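PDB 6KS5: type IV secretion protein Dot from Legionella pneumophila, which acts as a deubiquitinase that regulates the association of polyubiquitin with the Legionella phagosome. Local coordinates for residues A163-E166 and Y167-N170. Residues are numbered along the deposited sequence; the frame is centred on the assembly and turned at random.
Sequences AFLE and YFYN
Four consecutive carbonyls, those of A163, F164, L165 and E166, each accept the amide four residues further on. The Y167 N to A163 O bond (3.1 Å) and the N170 N to E166 O bond (3.2 Å) are nearly straight at hydrogen. Y169 N is shared: its main acceptor is L165 O at 2.7 Å, and a weak, strongly bent second bond goes to E166 O at 3.3 Å. E166 O therefore takes N170 N as its better donor and Y169 N as a poor one. This is regular alpha-helical bonding inside helix 162-173, which lies far out from the centre of the chain and sets its apolar side against helices 130-140 and 193-214. On that side the F164 and F168 rings lie near parallel, planes 18° apart, but slid so far that they barely overlap; F168 CB comes obliquely to the F164 ring, 4.3 Å from F164 CE2, and that ring also stacks with Y200 of helix 193-214. L165 CD2 reaches the edge of the F168 ring, 4.1 Å from F168 CD2, while L165 also rests on F134 and Y137. The E166 carboxylate looks outside the helix for its partners. With CG anti to the carbonyl carbon (chi1 -84°) and the chain bent at chi2, OE2 forms a salt bridge with R141 NE and a hydrogen bond with Y137 OH. Y169 OH has a weak hydrogen bond with S142 OG.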
loop_
_atom_site.group_PDB
_atom_site.type_symbol
_atom_site.label_atom_id
_atom_site.label_comp_id
_atom_site.label_asym_id
_atom_site.label_seq_id
_atom_site.Cartn_x
_atom_site.Cartn_y
_atom_site.Cartn_z
ATOM N N ALA A 163 -4.969 -6.610 -18.580
ATOM C CA ALA A 163 -5.062 -7.363 -19.826
ATOM C C ALA A 163 -6.305 -8.241 -19.854
ATOM O O ALA A 163 -7.032 -8.266 -20.852
ATOM C CB ALA A 163 -3.801 -8.202 -20.023
ATOM N N PHE A 164 -6.574 -8.964 -18.764
ATOM C CA PHE A 164 -7.752 -9.825 -18.734
ATOM C C PHE A 164 -9.034 -9.003 -18.734
ATOM O O PHE A 164 -10.023 -9.389 -19.368
ATOM C CB PHE A 164 -7.703 -10.747 -17.515
ATOM C CG PHE A 164 -9.008 -11.438 -17.222
ATOM C CD1 PHE A 164 -9.334 -12.626 -17.852
ATOM C CD2 PHE A 164 -9.911 -10.895 -16.318
ATOM C CE1 PHE A 164 -10.534 -13.259 -17.587
ATOM C CE2 PHE A 164 -11.111 -11.522 -16.051
ATOM C CZ PHE A 164 -11.422 -12.704 -16.685
ATOM N N LEU A 165 -9.041 -7.871 -18.027
ATOM C CA LEU A 165 -10.256 -7.069 -17.957
ATOM C C LEU A 165 -10.574 -6.427 -19.301
ATOM O O LEU A 165 -11.741 -6.370 -19.703
ATOM C CB LEU A 165 -10.130 -6.007 -16.863
ATOM C CG LEU A 165 -10.425 -6.491 -15.436
ATOM C CD1 LEU A 165 -9.976 -5.470 -14.394
ATOM C CD2 LEU A 165 -11.899 -6.827 -15.266
ATOM N N GLU A 166 -9.554 -5.944 -20.017
ATOM C CA GLU A 166 -9.796 -5.384 -21.345
ATOM C C GLU A 166 -10.314 -6.449 -22.299
ATOM O O GLU A 166 -11.254 -6.207 -23.069
ATOM C CB GLU A 166 -8.522 -4.751 -21.896
ATOM C CG GLU A 166 -8.302 -3.330 -21.419
ATOM C CD GLU A 166 -9.548 -2.472 -21.548
ATOM O OE1 GLU A 166 -10.115 -2.404 -22.662
ATOM O OE2 GLU A 166 -9.960 -1.874 -20.528
ATOM N N TYR A 167 -9.717 -7.638 -22.260
ATOM C CA TYR A 167 -10.288 -8.757 -22.992
ATOM C C TYR A 167 -11.699 -9.056 -22.501
ATOM O O TYR A 167 -12.604 -9.289 -23.306
ATOM C CB TYR A 167 -9.386 -9.983 -22.858
ATOM C CG TYR A 167 -9.858 -11.165 -23.663
ATOM C CD1 TYR A 167 -9.675 -11.213 -25.041
ATOM C CD2 TYR A 167 -10.488 -12.233 -23.047
ATOM C CE1 TYR A 167 -10.111 -12.294 -25.780
ATOM C CE2 TYR A 167 -10.926 -13.316 -23.774
ATOM C CZ TYR A 167 -10.740 -13.343 -25.136
ATOM O OH TYR A 167 -11.187 -14.430 -25.847
ATOM N N PHE A 168 -11.907 -9.019 -21.180
ATOM C CA PHE A 168 -13.231 -9.268 -20.611
ATOM C C PHE A 168 -14.249 -8.246 -21.099
ATOM O O PHE A 168 -15.407 -8.589 -21.361
ATOM C CB PHE A 168 -13.144 -9.250 -19.084
ATOM C CG PHE A 168 -14.416 -9.645 -18.384
ATOM C CD1 PHE A 168 -15.234 -10.631 -18.902
ATOM C CD2 PHE A 168 -14.772 -9.047 -17.183
ATOM C CE1 PHE A 168 -16.395 -11.004 -18.249
ATOM C CE2 PHE A 168 -15.935 -9.412 -16.522
ATOM C CZ PHE A 168 -16.747 -10.397 -17.059
ATOM N N TYR A 169 -13.836 -6.986 -21.239
ATOM C CA TYR A 169 -14.775 -5.941 -21.625
ATOM C C TYR A 169 -15.247 -6.130 -23.060
ATOM O O TYR A 169 -16.437 -6.358 -23.313
ATOM C CB TYR A 169 -14.128 -4.566 -21.451
ATOM C CG TYR A 169 -14.888 -3.452 -22.132
ATOM C CD1 TYR A 169 -16.118 -3.029 -21.647
ATOM C CD2 TYR A 169 -14.373 -2.819 -23.255
ATOM C CE1 TYR A 169 -16.818 -2.011 -22.267
ATOM C CE2 TYR A 169 -15.064 -1.800 -23.881
ATOM C CZ TYR A 169 -16.284 -1.399 -23.384
ATOM O OH TYR A 169 -16.976 -0.382 -24.005
ATOM N N ASN A 170 -14.319 -6.052 -24.017
ATOM C CA ASN A 170 -14.713 -6.077 -25.417
ATOM C C ASN A 170 -15.236 -7.444 -25.838
ATOM O O ASN A 170 -15.985 -7.538 -26.814
ATOM C CB ASN A 170 -13.537 -5.639 -26.298
ATOM C CG ASN A 170 -12.452 -6.698 -26.401
ATOM O OD1 ASN A 170 -11.448 -6.646 -25.688
ATOM N ND2 ASN A 170 -12.625 -7.637 -27.328
#